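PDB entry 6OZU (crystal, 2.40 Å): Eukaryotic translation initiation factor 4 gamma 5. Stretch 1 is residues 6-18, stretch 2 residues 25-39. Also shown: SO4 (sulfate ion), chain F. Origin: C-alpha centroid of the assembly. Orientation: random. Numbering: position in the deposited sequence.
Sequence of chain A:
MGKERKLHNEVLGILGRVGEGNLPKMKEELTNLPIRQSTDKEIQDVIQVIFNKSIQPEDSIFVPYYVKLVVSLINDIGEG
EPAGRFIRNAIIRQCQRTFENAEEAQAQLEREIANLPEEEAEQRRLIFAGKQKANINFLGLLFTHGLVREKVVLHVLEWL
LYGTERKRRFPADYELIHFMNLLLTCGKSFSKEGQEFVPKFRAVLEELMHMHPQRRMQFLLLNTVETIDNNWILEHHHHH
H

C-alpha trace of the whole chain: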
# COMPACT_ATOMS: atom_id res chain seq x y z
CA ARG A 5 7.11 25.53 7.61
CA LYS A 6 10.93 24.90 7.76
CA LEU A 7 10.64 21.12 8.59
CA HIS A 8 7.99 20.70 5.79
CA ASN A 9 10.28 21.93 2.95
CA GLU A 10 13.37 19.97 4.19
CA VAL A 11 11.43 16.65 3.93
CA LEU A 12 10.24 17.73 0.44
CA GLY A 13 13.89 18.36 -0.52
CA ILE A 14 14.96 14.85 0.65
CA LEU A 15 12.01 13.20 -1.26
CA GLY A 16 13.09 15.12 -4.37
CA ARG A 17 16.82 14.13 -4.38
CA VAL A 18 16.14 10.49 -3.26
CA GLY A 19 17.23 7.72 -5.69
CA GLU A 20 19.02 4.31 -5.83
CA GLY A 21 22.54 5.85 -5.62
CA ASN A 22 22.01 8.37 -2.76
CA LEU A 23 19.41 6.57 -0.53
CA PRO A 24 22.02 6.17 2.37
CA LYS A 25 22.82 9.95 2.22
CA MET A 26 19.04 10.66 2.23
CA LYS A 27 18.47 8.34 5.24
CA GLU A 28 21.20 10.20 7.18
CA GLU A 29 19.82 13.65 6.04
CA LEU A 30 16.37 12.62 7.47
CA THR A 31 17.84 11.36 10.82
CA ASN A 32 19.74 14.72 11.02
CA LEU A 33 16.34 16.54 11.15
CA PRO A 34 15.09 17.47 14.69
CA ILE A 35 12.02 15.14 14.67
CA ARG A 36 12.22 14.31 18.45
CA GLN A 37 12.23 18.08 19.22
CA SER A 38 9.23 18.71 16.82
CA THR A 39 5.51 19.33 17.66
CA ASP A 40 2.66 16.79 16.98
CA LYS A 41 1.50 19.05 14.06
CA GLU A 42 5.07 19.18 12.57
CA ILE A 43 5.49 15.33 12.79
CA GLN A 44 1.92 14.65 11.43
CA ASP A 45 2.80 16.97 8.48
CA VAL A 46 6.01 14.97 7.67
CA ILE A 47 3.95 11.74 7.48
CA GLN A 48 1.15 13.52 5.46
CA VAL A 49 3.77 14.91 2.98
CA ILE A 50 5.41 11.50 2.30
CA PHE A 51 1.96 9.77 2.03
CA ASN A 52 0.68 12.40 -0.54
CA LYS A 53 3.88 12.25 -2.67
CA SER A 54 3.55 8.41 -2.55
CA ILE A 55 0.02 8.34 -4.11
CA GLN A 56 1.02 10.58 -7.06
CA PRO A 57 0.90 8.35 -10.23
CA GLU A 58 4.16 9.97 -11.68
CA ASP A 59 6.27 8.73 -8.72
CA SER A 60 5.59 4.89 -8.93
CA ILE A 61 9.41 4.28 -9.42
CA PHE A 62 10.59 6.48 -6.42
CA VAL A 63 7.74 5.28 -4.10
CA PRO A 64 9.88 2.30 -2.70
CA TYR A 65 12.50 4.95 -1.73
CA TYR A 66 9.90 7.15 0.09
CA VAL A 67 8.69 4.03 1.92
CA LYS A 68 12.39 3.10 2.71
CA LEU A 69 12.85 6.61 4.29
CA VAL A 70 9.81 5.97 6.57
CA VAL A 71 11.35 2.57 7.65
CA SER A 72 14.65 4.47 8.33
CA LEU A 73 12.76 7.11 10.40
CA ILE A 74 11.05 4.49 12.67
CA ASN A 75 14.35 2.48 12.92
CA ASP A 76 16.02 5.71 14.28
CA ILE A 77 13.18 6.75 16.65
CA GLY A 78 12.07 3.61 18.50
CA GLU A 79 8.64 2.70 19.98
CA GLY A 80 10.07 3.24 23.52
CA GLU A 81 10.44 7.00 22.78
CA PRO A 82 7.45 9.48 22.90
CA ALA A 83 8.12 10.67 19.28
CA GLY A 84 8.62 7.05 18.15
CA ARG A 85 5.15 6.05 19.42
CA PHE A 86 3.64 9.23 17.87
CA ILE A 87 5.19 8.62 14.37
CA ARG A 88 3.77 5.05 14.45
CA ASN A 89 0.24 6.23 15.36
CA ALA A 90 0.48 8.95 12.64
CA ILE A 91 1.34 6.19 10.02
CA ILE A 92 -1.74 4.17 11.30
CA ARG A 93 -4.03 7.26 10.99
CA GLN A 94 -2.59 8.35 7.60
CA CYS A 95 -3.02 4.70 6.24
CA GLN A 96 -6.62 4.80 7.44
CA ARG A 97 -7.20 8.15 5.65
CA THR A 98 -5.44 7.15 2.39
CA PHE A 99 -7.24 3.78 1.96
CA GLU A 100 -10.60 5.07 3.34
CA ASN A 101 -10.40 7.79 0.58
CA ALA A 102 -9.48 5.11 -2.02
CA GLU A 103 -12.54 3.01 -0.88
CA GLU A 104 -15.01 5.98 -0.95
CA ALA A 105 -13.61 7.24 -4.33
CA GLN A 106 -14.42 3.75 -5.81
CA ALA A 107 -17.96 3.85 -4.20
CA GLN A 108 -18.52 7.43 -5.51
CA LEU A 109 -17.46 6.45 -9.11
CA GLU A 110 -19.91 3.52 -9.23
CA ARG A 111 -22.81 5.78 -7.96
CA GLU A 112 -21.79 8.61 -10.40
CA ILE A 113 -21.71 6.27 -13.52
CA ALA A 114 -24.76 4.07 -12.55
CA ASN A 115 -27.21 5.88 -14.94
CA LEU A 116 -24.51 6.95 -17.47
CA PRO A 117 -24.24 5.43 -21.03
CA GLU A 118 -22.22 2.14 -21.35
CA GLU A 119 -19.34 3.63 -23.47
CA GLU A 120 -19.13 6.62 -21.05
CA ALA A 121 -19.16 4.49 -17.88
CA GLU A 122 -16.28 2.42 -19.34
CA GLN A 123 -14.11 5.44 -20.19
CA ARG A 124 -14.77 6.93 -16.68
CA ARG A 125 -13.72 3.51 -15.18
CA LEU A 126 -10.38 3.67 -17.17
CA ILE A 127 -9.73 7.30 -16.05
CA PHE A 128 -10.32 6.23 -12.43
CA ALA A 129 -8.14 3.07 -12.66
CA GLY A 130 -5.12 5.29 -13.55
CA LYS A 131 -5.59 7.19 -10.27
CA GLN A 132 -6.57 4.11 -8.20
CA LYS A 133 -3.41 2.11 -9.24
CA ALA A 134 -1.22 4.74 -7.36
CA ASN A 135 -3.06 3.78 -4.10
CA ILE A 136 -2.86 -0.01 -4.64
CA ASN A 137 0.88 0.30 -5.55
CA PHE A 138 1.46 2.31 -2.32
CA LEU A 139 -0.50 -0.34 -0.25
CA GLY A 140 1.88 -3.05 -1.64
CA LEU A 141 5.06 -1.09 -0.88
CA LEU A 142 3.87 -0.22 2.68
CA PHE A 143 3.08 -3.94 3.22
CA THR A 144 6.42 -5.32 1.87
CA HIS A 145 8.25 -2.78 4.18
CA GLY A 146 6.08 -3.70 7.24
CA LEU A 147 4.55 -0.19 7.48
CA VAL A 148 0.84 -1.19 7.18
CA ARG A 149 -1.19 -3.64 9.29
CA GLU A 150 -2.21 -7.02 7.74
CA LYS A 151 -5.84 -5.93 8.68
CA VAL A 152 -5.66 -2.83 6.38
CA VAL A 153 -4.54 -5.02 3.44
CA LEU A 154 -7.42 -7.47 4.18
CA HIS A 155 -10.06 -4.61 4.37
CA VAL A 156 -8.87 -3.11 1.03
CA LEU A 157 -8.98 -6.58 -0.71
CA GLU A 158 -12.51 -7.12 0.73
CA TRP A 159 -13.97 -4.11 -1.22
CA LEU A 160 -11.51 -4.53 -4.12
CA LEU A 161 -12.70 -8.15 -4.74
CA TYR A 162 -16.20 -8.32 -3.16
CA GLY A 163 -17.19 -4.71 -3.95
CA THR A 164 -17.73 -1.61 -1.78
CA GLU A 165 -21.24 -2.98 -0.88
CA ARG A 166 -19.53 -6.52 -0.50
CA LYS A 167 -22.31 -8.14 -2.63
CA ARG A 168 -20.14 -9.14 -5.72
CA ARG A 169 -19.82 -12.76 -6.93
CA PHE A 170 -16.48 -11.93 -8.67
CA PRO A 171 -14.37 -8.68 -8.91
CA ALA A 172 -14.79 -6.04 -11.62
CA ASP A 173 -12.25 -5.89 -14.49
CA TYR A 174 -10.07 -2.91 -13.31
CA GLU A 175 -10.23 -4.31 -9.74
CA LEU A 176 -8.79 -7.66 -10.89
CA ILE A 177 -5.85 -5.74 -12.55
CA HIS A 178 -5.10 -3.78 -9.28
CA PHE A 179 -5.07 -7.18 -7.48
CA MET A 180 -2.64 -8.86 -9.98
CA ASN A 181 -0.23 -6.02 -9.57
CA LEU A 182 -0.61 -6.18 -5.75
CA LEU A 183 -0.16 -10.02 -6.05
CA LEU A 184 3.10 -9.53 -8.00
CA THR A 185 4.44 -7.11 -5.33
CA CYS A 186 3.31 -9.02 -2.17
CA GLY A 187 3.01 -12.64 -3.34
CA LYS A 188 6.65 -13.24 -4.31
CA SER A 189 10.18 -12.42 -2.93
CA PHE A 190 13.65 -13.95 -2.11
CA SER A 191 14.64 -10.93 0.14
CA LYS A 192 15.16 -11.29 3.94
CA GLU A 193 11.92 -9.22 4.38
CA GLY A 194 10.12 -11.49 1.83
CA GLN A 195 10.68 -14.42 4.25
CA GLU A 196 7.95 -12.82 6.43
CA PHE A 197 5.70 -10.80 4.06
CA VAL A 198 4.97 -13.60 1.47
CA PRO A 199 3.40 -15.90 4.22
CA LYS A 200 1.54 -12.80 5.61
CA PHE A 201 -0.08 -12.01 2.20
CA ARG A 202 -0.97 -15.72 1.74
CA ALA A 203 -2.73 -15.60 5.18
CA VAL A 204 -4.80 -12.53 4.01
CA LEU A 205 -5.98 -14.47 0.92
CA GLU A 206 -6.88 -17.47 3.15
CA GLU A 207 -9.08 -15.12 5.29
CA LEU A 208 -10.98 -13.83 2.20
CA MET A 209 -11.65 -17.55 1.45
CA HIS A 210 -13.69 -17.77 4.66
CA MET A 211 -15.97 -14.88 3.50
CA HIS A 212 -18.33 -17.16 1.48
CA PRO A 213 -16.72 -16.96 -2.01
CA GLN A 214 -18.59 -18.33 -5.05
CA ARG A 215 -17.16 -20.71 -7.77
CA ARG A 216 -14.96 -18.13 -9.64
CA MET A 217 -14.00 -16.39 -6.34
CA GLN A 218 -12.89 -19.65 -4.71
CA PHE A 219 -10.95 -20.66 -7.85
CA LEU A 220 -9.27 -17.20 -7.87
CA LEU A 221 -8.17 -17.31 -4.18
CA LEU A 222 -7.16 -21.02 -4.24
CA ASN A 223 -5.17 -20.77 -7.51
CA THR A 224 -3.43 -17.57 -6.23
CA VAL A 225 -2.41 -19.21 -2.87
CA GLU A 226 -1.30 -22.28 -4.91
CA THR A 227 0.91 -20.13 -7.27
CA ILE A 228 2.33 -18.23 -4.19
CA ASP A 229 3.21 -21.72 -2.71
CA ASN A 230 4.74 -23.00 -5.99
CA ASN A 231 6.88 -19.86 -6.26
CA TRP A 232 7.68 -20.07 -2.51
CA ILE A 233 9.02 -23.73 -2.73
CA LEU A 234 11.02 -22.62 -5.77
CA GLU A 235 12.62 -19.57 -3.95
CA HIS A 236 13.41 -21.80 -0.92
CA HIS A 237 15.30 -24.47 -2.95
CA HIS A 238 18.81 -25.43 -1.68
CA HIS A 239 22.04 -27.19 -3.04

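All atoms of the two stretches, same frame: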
# COMPACT_ATOMS: atom_id res chain seq x y z
N LYS A 6 9.52 25.27 7.99
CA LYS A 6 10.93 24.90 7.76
C LYS A 6 11.11 23.37 7.62
O LYS A 6 11.67 22.92 6.61
CB LYS A 6 11.82 25.46 8.89
N LEU A 7 10.58 22.59 8.59
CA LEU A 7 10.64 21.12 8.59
C LEU A 7 9.90 20.49 7.40
O LEU A 7 10.32 19.43 6.92
CB LEU A 7 10.14 20.56 9.93
CG LEU A 7 10.28 19.05 10.18
CD1 LEU A 7 11.72 18.69 10.54
CD2 LEU A 7 9.34 18.61 11.26
N HIS A 8 8.81 21.14 6.93
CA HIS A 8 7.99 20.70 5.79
C HIS A 8 8.81 20.65 4.50
O HIS A 8 8.82 19.62 3.81
CB HIS A 8 6.78 21.65 5.63
CG HIS A 8 5.93 21.39 4.42
ND1 HIS A 8 4.83 20.57 4.46
CD2 HIS A 8 6.04 21.90 3.16
CE1 HIS A 8 4.31 20.58 3.24
NE2 HIS A 8 5.01 21.36 2.42
N ASN A 9 9.49 21.76 4.17
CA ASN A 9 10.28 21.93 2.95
C ASN A 9 11.52 21.03 2.90
O ASN A 9 11.85 20.53 1.82
CB ASN A 9 10.66 23.41 2.75
CG ASN A 9 9.50 24.39 2.72
OD1 ASN A 9 8.47 24.16 2.09
ND2 ASN A 9 9.65 25.51 3.40
N GLU A 10 12.18 20.82 4.06
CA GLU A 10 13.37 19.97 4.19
C GLU A 10 13.08 18.51 3.83
O GLU A 10 13.88 17.86 3.15
CB GLU A 10 14.00 20.11 5.58
CG GLU A 10 14.82 21.38 5.75
CD GLU A 10 15.42 21.64 7.12
OE1 GLU A 10 14.74 21.38 8.13
OE2 GLU A 10 16.58 22.12 7.17
N VAL A 11 11.90 18.01 4.25
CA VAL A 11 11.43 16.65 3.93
C VAL A 11 11.17 16.59 2.43
O VAL A 11 11.60 15.63 1.78
CB VAL A 11 10.20 16.24 4.78
CG1 VAL A 11 9.54 14.94 4.27
CG2 VAL A 11 10.59 16.11 6.25
N LEU A 12 10.52 17.64 1.87
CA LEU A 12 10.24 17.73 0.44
C LEU A 12 11.52 17.65 -0.38
O LEU A 12 11.57 16.89 -1.35
CB LEU A 12 9.44 18.99 0.09
CG LEU A 12 7.94 18.91 0.34
CD1 LEU A 12 7.33 20.28 0.32
CD2 LEU A 12 7.24 18.01 -0.68
N GLY A 13 12.56 18.36 0.07
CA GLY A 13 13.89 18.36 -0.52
C GLY A 13 14.46 16.96 -0.60
O GLY A 13 14.80 16.50 -1.69
N ILE A 14 14.49 16.23 0.54
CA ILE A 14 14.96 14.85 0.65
C ILE A 14 14.21 13.92 -0.32
O ILE A 14 14.86 13.14 -1.02
CB ILE A 14 14.91 14.36 2.14
CG1 ILE A 14 15.89 15.17 3.02
CG2 ILE A 14 15.18 12.84 2.26
CD1 ILE A 14 15.59 15.18 4.50
N LEU A 15 12.87 14.02 -0.38
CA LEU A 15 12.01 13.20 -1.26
C LEU A 15 12.30 13.47 -2.74
O LEU A 15 12.20 12.57 -3.58
CB LEU A 15 10.51 13.42 -0.95
CG LEU A 15 9.99 13.03 0.44
CD1 LEU A 15 8.66 13.67 0.71
CD2 LEU A 15 9.90 11.53 0.61
N GLY A 16 12.69 14.70 -3.04
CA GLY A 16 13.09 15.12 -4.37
C GLY A 16 14.38 14.44 -4.80
O GLY A 16 14.37 13.65 -5.75
N ARG A 17 15.50 14.70 -4.06
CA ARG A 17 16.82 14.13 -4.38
C ARG A 17 16.97 12.61 -4.15
O ARG A 17 17.99 12.06 -4.57
CB ARG A 17 18.01 14.87 -3.69
CG ARG A 17 17.74 15.58 -2.38
CD ARG A 17 18.87 16.54 -2.01
NE ARG A 17 18.77 16.99 -0.61
CZ ARG A 17 18.39 18.21 -0.23
NH1 ARG A 17 18.33 18.52 1.06
NH2 ARG A 17 18.07 19.13 -1.13
N VAL A 18 15.99 11.92 -3.55
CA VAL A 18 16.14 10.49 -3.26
C VAL A 18 16.06 9.61 -4.55
O VAL A 18 15.18 9.78 -5.41
CB VAL A 18 15.23 9.98 -2.09
CG1 VAL A 18 13.78 9.80 -2.52
CG2 VAL A 18 15.79 8.70 -1.47
N LYS A 25 22.59 8.53 1.93
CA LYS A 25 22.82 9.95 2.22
C LYS A 25 21.50 10.61 2.60
O LYS A 25 21.47 11.50 3.45
CB LYS A 25 23.47 10.67 1.01
CG LYS A 25 23.95 12.09 1.34
CD LYS A 25 24.58 12.82 0.16
CE LYS A 25 25.10 14.18 0.60
NZ LYS A 25 25.88 14.86 -0.47
N MET A 26 20.39 10.15 1.99
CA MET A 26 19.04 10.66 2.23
C MET A 26 18.49 10.20 3.58
O MET A 26 17.84 10.98 4.29
CB MET A 26 18.11 10.32 1.05
CG MET A 26 18.48 11.06 -0.25
SD MET A 26 18.70 12.86 -0.05
CE MET A 26 20.50 13.00 -0.13
N LYS A 27 18.81 8.94 3.96
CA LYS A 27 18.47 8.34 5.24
C LYS A 27 19.17 9.11 6.35
O LYS A 27 18.54 9.41 7.38
CB LYS A 27 18.89 6.87 5.28
CG LYS A 27 17.94 5.93 4.56
CD LYS A 27 18.44 4.51 4.62
CE LYS A 27 17.44 3.55 4.06
NZ LYS A 27 18.09 2.29 3.64
N GLU A 28 20.47 9.46 6.15
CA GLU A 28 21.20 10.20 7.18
C GLU A 28 20.78 11.68 7.23
O GLU A 28 20.78 12.25 8.32
CB GLU A 28 22.73 10.01 7.12
CG GLU A 28 23.44 10.50 5.87
CD GLU A 28 24.82 9.91 5.63
OE1 GLU A 28 25.74 10.67 5.26
OE2 GLU A 28 24.98 8.68 5.81
N GLU A 29 20.34 12.28 6.07
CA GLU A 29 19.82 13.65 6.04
C GLU A 29 18.49 13.76 6.83
O GLU A 29 18.25 14.77 7.48
CB GLU A 29 19.61 14.13 4.60
CG GLU A 29 20.84 14.77 3.98
CD GLU A 29 20.56 15.72 2.83
OE1 GLU A 29 21.32 15.68 1.84
OE2 GLU A 29 19.60 16.52 2.93
N LEU A 30 17.65 12.70 6.77
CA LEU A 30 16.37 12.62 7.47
C LEU A 30 16.59 12.45 8.97
O LEU A 30 15.94 13.17 9.74
CB LEU A 30 15.51 11.49 6.89
CG LEU A 30 14.08 11.32 7.43
CD1 LEU A 30 13.17 12.48 7.01
CD2 LEU A 30 13.47 10.04 6.93
N THR A 31 17.53 11.56 9.40
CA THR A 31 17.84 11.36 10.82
C THR A 31 18.43 12.64 11.43
O THR A 31 18.21 12.91 12.61
CB THR A 31 18.70 10.11 11.09
OG1 THR A 31 20.02 10.31 10.58
CG2 THR A 31 18.07 8.82 10.54
N ASN A 32 19.14 13.44 10.61
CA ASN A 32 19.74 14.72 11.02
C ASN A 32 18.69 15.82 11.26
O ASN A 32 19.04 16.89 11.76
CB ASN A 32 20.84 15.19 10.04
CG ASN A 32 22.09 14.34 10.02
OD1 ASN A 32 22.41 13.60 10.97
ND2 ASN A 32 22.83 14.42 8.93
N LEU A 33 17.41 15.58 10.90
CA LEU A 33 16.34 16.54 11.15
C LEU A 33 15.89 16.44 12.62
O LEU A 33 15.91 15.34 13.18
CB LEU A 33 15.14 16.31 10.21
CG LEU A 33 15.34 16.60 8.71
CD1 LEU A 33 14.17 16.07 7.93
CD2 LEU A 33 15.52 18.09 8.44
N PRO A 34 15.50 17.56 13.28
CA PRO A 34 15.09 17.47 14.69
C PRO A 34 13.64 17.02 14.88
O PRO A 34 12.79 17.81 15.30
CB PRO A 34 15.38 18.87 15.22
CG PRO A 34 15.24 19.76 14.06
CD PRO A 34 15.43 18.95 12.80
N ILE A 35 13.36 15.74 14.58
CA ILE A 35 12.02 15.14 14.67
C ILE A 35 11.59 14.96 16.12
O ILE A 35 10.45 15.31 16.45
CB ILE A 35 11.91 13.85 13.80
CG1 ILE A 35 12.13 14.18 12.32
CG2 ILE A 35 10.55 13.15 13.98
CD1 ILE A 35 13.24 13.45 11.72
N ARG A 36 12.50 14.48 17.01
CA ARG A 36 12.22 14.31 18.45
C ARG A 36 11.88 15.62 19.16
O ARG A 36 11.14 15.61 20.14
CB ARG A 36 13.40 13.65 19.17
CG ARG A 36 13.54 12.17 18.92
CD ARG A 36 14.81 11.69 19.58
NE ARG A 36 15.12 10.31 19.21
CZ ARG A 36 15.81 9.97 18.14
NH1 ARG A 36 16.24 10.90 17.29
NH2 ARG A 36 16.06 8.69 17.88
N GLN A 37 12.44 16.74 18.67
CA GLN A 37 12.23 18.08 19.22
C GLN A 37 11.09 18.84 18.49
O GLN A 37 10.87 20.02 18.76
CB GLN A 37 13.56 18.86 19.19
CG GLN A 37 14.67 18.25 20.05
CD GLN A 37 16.01 18.89 19.74
OE1 GLN A 37 16.66 18.57 18.74
NE2 GLN A 37 16.45 19.83 20.59
N SER A 38 10.35 18.15 17.59
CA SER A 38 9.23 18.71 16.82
C SER A 38 7.86 18.52 17.48
O SER A 38 7.67 17.59 18.26
CB SER A 38 9.22 18.14 15.41
OG SER A 38 10.31 18.70 14.69
N THR A 39 6.88 19.38 17.12
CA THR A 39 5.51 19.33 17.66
C THR A 39 4.73 18.20 16.98
O THR A 39 5.18 17.69 15.95
CB THR A 39 4.79 20.69 17.51
OG1 THR A 39 4.56 20.94 16.12
CG2 THR A 39 5.57 21.84 18.08
S SO4 F . 16.58 14.93 17.19
O1 SO4 F . 15.63 15.93 17.68
O2 SO4 F . 17.25 14.29 18.32
O3 SO4 F . 15.86 13.92 16.41
O4 SO4 F . 17.59 15.59 16.35

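The helix of residues 6-17 runs almost antiparallel to the helix beginning stretch 2, at 174° with axes 10.1 Å apart, so walking up stretch 1 means walking back down stretch 2. Leu7, pointing toward its partner, meets the segment that follows the second helix: its CD1 lies 4.2 Å from Leu33 CB, and its CD2 packs 3.6 Å from Ser38 OG. A polar hydroxyl is tolerable beside this leucine because Ser38 OG donates a hydrogen bond to Pro34 O (2.7 Å).

One turn on, Glu10 sits at the exposed margin, where its carboxylate can remain in solvent while OE1 comes within 3.4 Å of Leu33 CD2. Val11, directed sideways, adds a compact apolar surface, with CG2 4.0 Å from Leu33 CD1.

Ile14 is central. Its CA-to-CB bond points sideways, yet its branched side chain reaches across: CG2 lies 4.0 Å from Met26 CB, while CD1 approaches Leu33 CD1 at 3.8 Å.

Arg17 combines both kinds of contact. Its aliphatic CG packs 3.7 Å from Met26 SD, and its NH1 donates a nearly straight hydrogen bond (163°) to Glu29 OE2 at 3.0 Å, forming a salt bridge. Finally Val18, just beyond the helix, places CG2 3.8 Å from Met26 CG, adding to the buried methionine's apolar surroundings.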